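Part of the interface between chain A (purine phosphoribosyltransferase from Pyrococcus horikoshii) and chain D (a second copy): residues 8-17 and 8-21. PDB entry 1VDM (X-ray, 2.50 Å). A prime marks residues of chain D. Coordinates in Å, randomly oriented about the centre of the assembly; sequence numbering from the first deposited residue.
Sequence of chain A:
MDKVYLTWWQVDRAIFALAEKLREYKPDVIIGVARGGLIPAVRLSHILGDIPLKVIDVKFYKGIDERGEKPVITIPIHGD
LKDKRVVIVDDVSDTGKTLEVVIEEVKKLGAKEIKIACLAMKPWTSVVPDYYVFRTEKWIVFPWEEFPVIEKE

Chain A, residues 8-17: WWQVDRAIFA
Chain D, residues 8-21: WWQVDRAIFALAEK

Both stretches are α-helical throughout, with regular i to i+4 backbone hydrogen bonds. The helices run parallel, 3° apart in direction, and their axes approach to 11.9 Å. Like residues pair at two points: the CA atoms of Trp9 and Trp9′ are 7.4 Å apart, those of Phe16 and Phe16′ 8.1 Å. Between them Asp12 CA lies 8.9 Å from Arg13′ CA. Together the stretches bury 443 Å².

Along chain D, Trp8′ makes no contact. The CA-to-CB bond of Trp9′ points sideways; chi1 t and chi2 75° bring its indole to chain A. Its NE1 donates a hydrogen bond to Asp12 OD2, 2.8 Å away at 157°. The same ring turns its edge to the face of Trp9 in an offset pair. The five-membered ring of Trp9′ and six-membered ring of Trp9 have centroids 5.8 Å apart and planes at 90°. Trp9 also has chi1 t, but chi2 is -147°. Gln10′ and Val11′ are out of reach.

Asp12′ (chi1 m) points toward chain A. Its OD2 lies 3.5 Å from CZ2 of Trp9. From a sideways CB, Arg13′ bends toward chain A with chi1, chi2 and chi3 all m and chi4 -86°. Its NH1 forms a salt bridge with Asp12 OD2 at 3.1 Å; the hydrogen bond within it is weak, at 125°. The Asp12 carboxylate (chi1 -110°) suits both indole N-H and guanidinium. Arg13′ NE also sits at the edge of the Phe16 ring, 3.7 Å from CZ.

Ala14′ and Ile15′ are out of reach. Phe16′ (chi1 -98°, chi2 -57°) points toward chain A and forms an offset stack with Phe16 (chi1 m, chi2 125°). Centroids are 4.0 Å apart and planes 24° apart. Flat apolar rings suit this buried site, and each CB lies over the partner's face. Trp9 CH2 meets the Phe16′ edge at CE2, 3.4 Å away.

Beyond a turn, Glu20′ points toward chain A. A water donates to Phe16 O (2.7 Å) and weakly to Glu20′ OE2 (3.3 Å).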

ATOM      1  N   TRP A   8      24.289   0.654  17.083  1.00 28.26           N
ATOM      2  CA  TRP A   8      22.945   0.478  17.649  1.00 25.82           C
ATOM      3  C   TRP A   8      22.691  -1.018  17.895  1.00 27.11           C
ATOM      4  O   TRP A   8      22.000  -1.387  18.844  1.00 27.47           O
ATOM      5  CB  TRP A   8      21.860   1.038  16.710  1.00 21.95           C
ATOM      6  CG  TRP A   8      21.476   2.472  16.951  1.00 21.97           C
ATOM      7  CD1 TRP A   8      21.605   3.512  16.070  1.00 22.01           C
ATOM      8  CD2 TRP A   8      20.929   3.033  18.152  1.00 22.18           C
ATOM      9  NE1 TRP A   8      21.177   4.680  16.649  1.00 23.90           N
ATOM     10  CE2 TRP A   8      20.759   4.417  17.926  1.00 23.22           C
ATOM     11  CE3 TRP A   8      20.571   2.504  19.396  1.00 23.47           C
ATOM     12  CZ2 TRP A   8      20.246   5.282  18.903  1.00 22.64           C
ATOM     13  CZ3 TRP A   8      20.062   3.364  20.369  1.00 22.45           C
ATOM     14  CH2 TRP A   8      19.905   4.741  20.115  1.00 21.20           C
ATOM     15  N   TRP A   9      23.255  -1.877  17.049  1.00 26.33           N
ATOM     16  CA  TRP A   9      23.082  -3.315  17.230  1.00 26.96           C
ATOM     17  C   TRP A   9      23.838  -3.792  18.475  1.00 27.48           C
ATOM     18  O   TRP A   9      23.442  -4.770  19.104  1.00 28.10           O
ATOM     19  CB  TRP A   9      23.554  -4.077  15.993  1.00 24.63           C
ATOM     20  CG  TRP A   9      23.271  -5.576  16.001  1.00 25.75           C
ATOM     21  CD1 TRP A   9      24.054  -6.555  15.430  1.00 24.01           C
ATOM     22  CD2 TRP A   9      22.134  -6.261  16.569  1.00 23.15           C
ATOM     23  NE1 TRP A   9      23.478  -7.789  15.613  1.00 25.18           N
ATOM     24  CE2 TRP A   9      22.304  -7.644  16.305  1.00 23.15           C
ATOM     25  CE3 TRP A   9      20.997  -5.843  17.273  1.00 25.74           C
ATOM     26  CZ2 TRP A   9      21.379  -8.612  16.719  1.00 23.48           C
ATOM     27  CZ3 TRP A   9      20.071  -6.808  17.690  1.00 26.03           C
ATOM     28  CH2 TRP A   9      20.272  -8.180  17.409  1.00 25.45           C
ATOM     29  N   GLN A  10      24.923  -3.110  18.841  1.00 28.29           N
ATOM     30  CA  GLN A  10      25.655  -3.499  20.049  1.00 28.25           C
ATOM     31  C   GLN A  10      24.856  -3.036  21.243  1.00 28.30           C
ATOM     32  O   GLN A  10      24.817  -3.709  22.267  1.00 28.88           O
ATOM     33  CB  GLN A  10      27.042  -2.864  20.105  1.00 26.99           C
ATOM     34  CG  GLN A  10      28.030  -3.452  19.141  1.00 28.78           C
ATOM     35  CD  GLN A  10      29.351  -2.714  19.179  1.00 30.01           C
ATOM     36  OE1 GLN A  10      29.413  -1.518  18.892  1.00 29.32           O
ATOM     37  NE2 GLN A  10      30.420  -3.424  19.544  1.00 30.18           N
ATOM     38  N   VAL A  11      24.211  -1.882  21.105  1.00 27.61           N
ATOM     39  CA  VAL A  11      23.396  -1.332  22.184  1.00 29.09           C
ATOM     40  C   VAL A  11      22.112  -2.152  22.370  1.00 30.08           C
ATOM     41  O   VAL A  11      21.647  -2.349  23.494  1.00 30.31           O
ATOM     42  CB  VAL A  11      23.036   0.155  21.896  1.00 30.05           C
ATOM     43  CG1 VAL A  11      22.066   0.690  22.956  1.00 26.15           C
ATOM     44  CG2 VAL A  11      24.320   0.998  21.859  1.00 27.48           C
ATOM     45  N   ASP A  12      21.546  -2.619  21.254  1.00 30.71           N
ATOM     46  CA  ASP A  12      20.332  -3.429  21.280  1.00 31.78           C
ATOM     47  C   ASP A  12      20.642  -4.764  21.938  1.00 30.78           C
ATOM     48  O   ASP A  12      19.959  -5.178  22.867  1.00 32.29           O
ATOM     49  CB  ASP A  12      19.792  -3.665  19.860  1.00 33.83           C
ATOM     50  CG  ASP A  12      18.491  -2.913  19.595  1.00 35.52           C
ATOM     51  OD1 ASP A  12      17.854  -2.447  20.561  1.00 34.01           O
ATOM     52  OD2 ASP A  12      18.101  -2.799  18.416  1.00 37.56           O
ATOM     53  N   ARG A  13      21.688  -5.430  21.465  1.00 30.35           N
ATOM     54  CA  ARG A  13      22.072  -6.708  22.042  1.00 30.90           C
ATOM     55  C   ARG A  13      22.465  -6.575  23.515  1.00 32.74           C
ATOM     56  O   ARG A  13      22.137  -7.435  24.329  1.00 32.52           O
ATOM     57  CB  ARG A  13      23.206  -7.324  21.236  1.00 27.05           C
ATOM     58  CG  ARG A  13      22.759  -7.816  19.881  1.00 25.67           C
ATOM     59  CD  ARG A  13      23.869  -8.538  19.173  1.00 26.31           C
ATOM     60  NE  ARG A  13      24.860  -7.626  18.609  1.00 25.89           N
ATOM     61  CZ  ARG A  13      25.967  -8.022  17.990  1.00 27.74           C
ATOM     62  NH1 ARG A  13      26.242  -9.317  17.855  1.00 28.36           N
ATOM     63  NH2 ARG A  13      26.788  -7.126  17.474  1.00 28.04           N
ATOM     64  N   ALA A  14      23.147  -5.493  23.870  1.00 34.14           N
ATOM     65  CA  ALA A  14      23.546  -5.298  25.257  1.00 35.95           C
ATOM     66  C   ALA A  14      22.307  -5.136  26.122  1.00 37.28           C
ATOM     67  O   ALA A  14      22.296  -5.500  27.295  1.00 38.81           O
ATOM     68  CB  ALA A  14      24.434  -4.071  25.381  1.00 33.82           C
ATOM     69  N   ILE A  15      21.257  -4.583  25.533  1.00 37.57           N
ATOM     70  CA  ILE A  15      20.015  -4.367  26.257  1.00 38.21           C
ATOM     71  C   ILE A  15      19.213  -5.665  26.423  1.00 39.50           C
ATOM     72  O   ILE A  15      18.574  -5.877  27.454  1.00 38.34           O
ATOM     73  CB  ILE A  15      19.181  -3.247  25.559  1.00 38.23           C
ATOM     74  CG1 ILE A  15      19.839  -1.892  25.855  1.00 35.83           C
ATOM     75  CG2 ILE A  15      17.721  -3.248  26.037  1.00 36.29           C
ATOM     76  CD1 ILE A  15      19.237  -0.736  25.094  1.00 36.69           C
ATOM     77  N   PHE A  16      19.252  -6.543  25.427  1.00 41.14           N
ATOM     78  CA  PHE A  16      18.527  -7.799  25.555  1.00 44.35           C
ATOM     79  C   PHE A  16      19.188  -8.685  26.614  1.00 43.67           C
ATOM     80  O   PHE A  16      18.508  -9.419  27.337  1.00 42.45           O
ATOM     81  CB  PHE A  16      18.435  -8.515  24.203  1.00 47.26           C
ATOM     82  CG  PHE A  16      17.342  -7.973  23.312  1.00 53.77           C
ATOM     83  CD1 PHE A  16      17.624  -7.534  22.015  1.00 55.29           C
ATOM     84  CD2 PHE A  16      16.024  -7.889  23.776  1.00 55.25           C
ATOM     85  CE1 PHE A  16      16.608  -7.016  21.193  1.00 55.18           C
ATOM     86  CE2 PHE A  16      14.999  -7.373  22.959  1.00 54.56           C
ATOM     87  CZ  PHE A  16      15.293  -6.937  21.671  1.00 54.56           C
ATOM     88  N   ALA A  17      20.511  -8.581  26.722  1.00 42.84           N
ATOM     89  CA  ALA A  17      21.273  -9.345  27.699  1.00 41.56           C
ATOM     90  C   ALA A  17      20.926  -8.882  29.108  1.00 42.21           C
ATOM     91  O   ALA A  17      20.732  -9.697  30.003  1.00 42.99           O
ATOM     92  CB  ALA A  17      22.757  -9.172  27.447  1.00 40.79           C
TER
ATOM     93  N   TRP D   8      18.964  -7.151   8.150  1.00 28.21           N
ATOM     94  CA  TRP D   8      19.438  -8.058   9.192  1.00 29.50           C
ATOM     95  C   TRP D   8      18.865  -7.647  10.548  1.00 28.36           C
ATOM     96  O   TRP D   8      18.443  -8.463  11.352  1.00 29.36           O
ATOM     97  CB  TRP D   8      20.970  -8.015   9.256  1.00 27.13           C
ATOM     98  CG  TRP D   8      21.588  -8.649   8.062  1.00 27.47           C
ATOM     99  CD1 TRP D   8      22.299  -7.976   7.042  1.00 27.15           C
ATOM    100  CD2 TRP D   8      21.679 -10.070   7.761  1.00 28.94           C
ATOM    101  NE1 TRP D   8      22.823  -8.830   6.126  1.00 29.00           N
ATOM    102  CE2 TRP D   8      22.428 -10.193   6.562  1.00 29.05           C
ATOM    103  CE3 TRP D   8      21.193 -11.225   8.380  1.00 28.14           C
ATOM    104  CZ2 TRP D   8      22.669 -11.441   6.017  1.00 28.28           C
ATOM    105  CZ3 TRP D   8      21.435 -12.480   7.834  1.00 30.05           C
ATOM    106  CH2 TRP D   8      22.174 -12.585   6.639  1.00 29.71           C
ATOM    107  N   TRP D   9      18.895  -6.320  10.796  1.00 26.30           N
ATOM    108  CA  TRP D   9      18.407  -5.815  12.076  1.00 26.83           C
ATOM    109  C   TRP D   9      16.935  -6.154  12.303  1.00 28.13           C
ATOM    110  O   TRP D   9      16.526  -6.530  13.393  1.00 29.77           O
ATOM    111  CB  TRP D   9      18.605  -4.300  12.121  1.00 26.24           C
ATOM    112  CG  TRP D   9      18.113  -3.766  13.416  1.00 26.33           C
ATOM    113  CD1 TRP D   9      18.756  -3.878  14.671  1.00 25.66           C
ATOM    114  CD2 TRP D   9      16.865  -3.061  13.650  1.00 25.26           C
ATOM    115  NE1 TRP D   9      18.036  -3.304  15.673  1.00 26.26           N
ATOM    116  CE2 TRP D   9      16.803  -2.775  15.037  1.00 25.15           C
ATOM    117  CE3 TRP D   9      15.817  -2.660  12.822  1.00 24.55           C
ATOM    118  CZ2 TRP D   9      15.711  -2.099  15.556  1.00 23.26           C
ATOM    119  CZ3 TRP D   9      14.722  -1.982  13.338  1.00 22.77           C
ATOM    120  CH2 TRP D   9      14.669  -1.705  14.720  1.00 25.40           C
ATOM    121  N   GLN D  10      16.100  -5.990  11.279  1.00 26.87           N
ATOM    122  CA  GLN D  10      14.677  -6.264  11.431  1.00 27.96           C
ATOM    123  C   GLN D  10      14.449  -7.741  11.742  1.00 28.39           C
ATOM    124  O   GLN D  10      13.656  -8.085  12.619  1.00 28.04           O
ATOM    125  CB  GLN D  10      13.917  -5.855  10.167  1.00 25.49           C
ATOM    126  CG  GLN D  10      13.849  -4.360   9.972  1.00 23.16           C
ATOM    127  CD  GLN D  10      13.208  -3.973   8.660  1.00 24.24           C
ATOM    128  OE1 GLN D  10      13.565  -4.484   7.596  1.00 23.10           O
ATOM    129  NE2 GLN D  10      12.261  -3.053   8.723  1.00 21.58           N
ATOM    130  N   VAL D  11      15.155  -8.600  11.017  1.00 28.51           N
ATOM    131  CA  VAL D  11      15.073 -10.035  11.227  1.00 29.59           C
ATOM    132  C   VAL D  11      15.509 -10.378  12.662  1.00 30.82           C
ATOM    133  O   VAL D  11      14.814 -11.110  13.378  1.00 29.94           O
ATOM    134  CB  VAL D  11      15.983 -10.772  10.226  1.00 28.26           C
ATOM    135  CG1 VAL D  11      16.118 -12.234  10.612  1.00 28.90           C
ATOM    136  CG2 VAL D  11      15.412 -10.626   8.819  1.00 27.30           C
ATOM    137  N   ASP D  12      16.649  -9.821  13.075  1.00 29.79           N
ATOM    138  CA  ASP D  12      17.200 -10.054  14.405  1.00 31.44           C
ATOM    139  C   ASP D  12      16.266  -9.621  15.511  1.00 31.67           C
ATOM    140  O   ASP D  12      16.217 -10.261  16.562  1.00 32.16           O
ATOM    141  CB  ASP D  12      18.557  -9.339  14.574  1.00 31.29           C
ATOM    142  CG  ASP D  12      19.674 -10.013  13.790  1.00 35.07           C
ATOM    143  OD1 ASP D  12      19.591 -11.249  13.598  1.00 36.31           O
ATOM    144  OD2 ASP D  12      20.639  -9.330  13.373  1.00 36.04           O
ATOM    145  N   ARG D  13      15.539  -8.532  15.297  1.00 29.55           N
ATOM    146  CA  ARG D  13      14.614  -8.059  16.321  1.00 29.65           C
ATOM    147  C   ARG D  13      13.386  -8.971  16.376  1.00 29.78           C
ATOM    148  O   ARG D  13      12.787  -9.159  17.434  1.00 29.60           O
ATOM    149  CB  ARG D  13      14.193  -6.601  16.055  1.00 28.76           C
ATOM    150  CG  ARG D  13      15.303  -5.558  16.298  1.00 28.49           C
ATOM    151  CD  ARG D  13      15.711  -5.513  17.769  1.00 29.92           C
ATOM    152  NE  ARG D  13      14.599  -5.072  18.608  1.00 29.99           N
ATOM    153  CZ  ARG D  13      14.299  -3.799  18.859  1.00 27.87           C
ATOM    154  NH1 ARG D  13      15.039  -2.817  18.351  1.00 26.51           N
ATOM    155  NH2 ARG D  13      13.224  -3.509  19.579  1.00 27.30           N
ATOM    156  N   ALA D  14      13.031  -9.543  15.231  1.00 28.46           N
ATOM    157  CA  ALA D  14      11.898 -10.451  15.156  1.00 28.95           C
ATOM    158  C   ALA D  14      12.305 -11.702  15.926  1.00 29.42           C
ATOM    159  O   ALA D  14      11.546 -12.206  16.762  1.00 29.02           O
ATOM    160  CB  ALA D  14      11.586 -10.802  13.699  1.00 28.23           C
ATOM    161  N   ILE D  15      13.520 -12.177  15.651  1.00 28.38           N
ATOM    162  CA  ILE D  15      14.050 -13.360  16.325  1.00 30.48           C
ATOM    163  C   ILE D  15      14.072 -13.170  17.840  1.00 30.51           C
ATOM    164  O   ILE D  15      13.674 -14.056  18.589  1.00 30.37           O
ATOM    165  CB  ILE D  15      15.464 -13.675  15.861  1.00 28.80           C
ATOM    166  CG1 ILE D  15      15.446 -14.139  14.404  1.00 29.43           C
ATOM    167  CG2 ILE D  15      16.068 -14.718  16.773  1.00 27.59           C
ATOM    168  CD1 ILE D  15      16.822 -14.176  13.748  1.00 27.69           C
ATOM    169  N   PHE D  16      14.538 -12.020  18.299  1.00 31.49           N
ATOM    170  CA  PHE D  16      14.561 -11.777  19.727  1.00 32.28           C
ATOM    171  C   PHE D  16      13.142 -11.776  20.280  1.00 33.39           C
ATOM    172  O   PHE D  16      12.896 -12.243  21.390  1.00 34.14           O
ATOM    173  CB  PHE D  16      15.220 -10.434  20.032  1.00 33.03           C
ATOM    174  CG  PHE D  16      16.658 -10.542  20.416  1.00 36.32           C
ATOM    175  CD1 PHE D  16      17.044 -11.325  21.497  1.00 37.33           C
ATOM    176  CD2 PHE D  16      17.633  -9.849  19.709  1.00 38.72           C
ATOM    177  CE1 PHE D  16      18.389 -11.419  21.875  1.00 39.25           C
ATOM    178  CE2 PHE D  16      18.983  -9.935  20.076  1.00 41.87           C
ATOM    179  CZ  PHE D  16      19.359 -10.725  21.163  1.00 39.82           C
ATOM    180  N   ALA D  17      12.211 -11.236  19.501  1.00 32.80           N
ATOM    181  CA  ALA D  17      10.819 -11.156  19.919  1.00 34.30           C
ATOM    182  C   ALA D  17      10.198 -12.546  19.986  1.00 36.10           C
ATOM    183  O   ALA D  17       9.472 -12.860  20.927  1.00 36.38           O
ATOM    184  CB  ALA D  17      10.044 -10.279  18.960  1.00 34.05           C
ATOM    185  N   LEU D  18      10.482 -13.370  18.979  1.00 37.27           N
ATOM    186  CA  LEU D  18       9.976 -14.738  18.934  1.00 38.42           C
ATOM    187  C   LEU D  18      10.511 -15.522  20.135  1.00 39.64           C
ATOM    188  O   LEU D  18       9.763 -16.219  20.823  1.00 38.65           O
ATOM    189  CB  LEU D  18      10.422 -15.421  17.643  1.00 38.03           C
ATOM    190  CG  LEU D  18       9.771 -14.942  16.354  1.00 38.54           C
ATOM    191  CD1 LEU D  18      10.453 -15.572  15.168  1.00 39.18           C
ATOM    192  CD2 LEU D  18       8.295 -15.303  16.376  1.00 38.38           C
ATOM    193  N   ALA D  19      11.814 -15.387  20.383  1.00 40.86           N
ATOM    194  CA  ALA D  19      12.473 -16.069  21.490  1.00 41.48           C
ATOM    195  C   ALA D  19      11.799 -15.758  22.818  1.00 42.07           C
ATOM    196  O   ALA D  19      11.598 -16.648  23.640  1.00 41.61           O
ATOM    197  CB  ALA D  19      13.930 -15.667  21.543  1.00 39.57           C
ATOM    198  N   GLU D  20      11.447 -14.492  23.024  1.00 44.46           N
ATOM    199  CA  GLU D  20      10.796 -14.074  24.265  1.00 47.10           C
ATOM    200  C   GLU D  20       9.497 -14.841  24.483  1.00 47.70           C
ATOM    201  O   GLU D  20       9.174 -15.230  25.605  1.00 48.39           O
ATOM    202  CB  GLU D  20      10.499 -12.575  24.236  1.00 47.15           C
ATOM    203  CG  GLU D  20      11.034 -11.803  25.436  1.00 54.85           C
ATOM    204  CD  GLU D  20      12.568 -11.782  25.500  1.00 59.20           C
ATOM    205  OE1 GLU D  20      13.172 -12.864  25.690  1.00 61.42           O
ATOM    206  OE2 GLU D  20      13.165 -10.683  25.360  1.00 59.28           O
ATOM    207  N   LYS D  21       8.758 -15.061  23.403  1.00 47.63           N
ATOM    208  CA  LYS D  21       7.494 -15.775  23.487  1.00 49.02           C
ATOM    209  C   LYS D  21       7.714 -17.274  23.626  1.00 48.65           C
ATOM    210  O   LYS D  21       7.009 -17.937  24.383  1.00 49.06           O
ATOM    211  CB  LYS D  21       6.635 -15.482  22.254  1.00 49.05           C
ATOM    212  CG  LYS D  21       6.270 -14.015  22.093  1.00 50.38           C
ATOM    213  CD  LYS D  21       5.512 -13.482  23.303  1.00 49.83           C
ATOM    214  CE  LYS D  21       5.072 -12.044  23.073  1.00 52.64           C
ATOM    215  NZ  LYS D  21       4.362 -11.457  24.241  1.00 51.33           N
TER
HETATM  216  O   HOH W   1      16.168 -10.652  26.811  1.00 35.96           O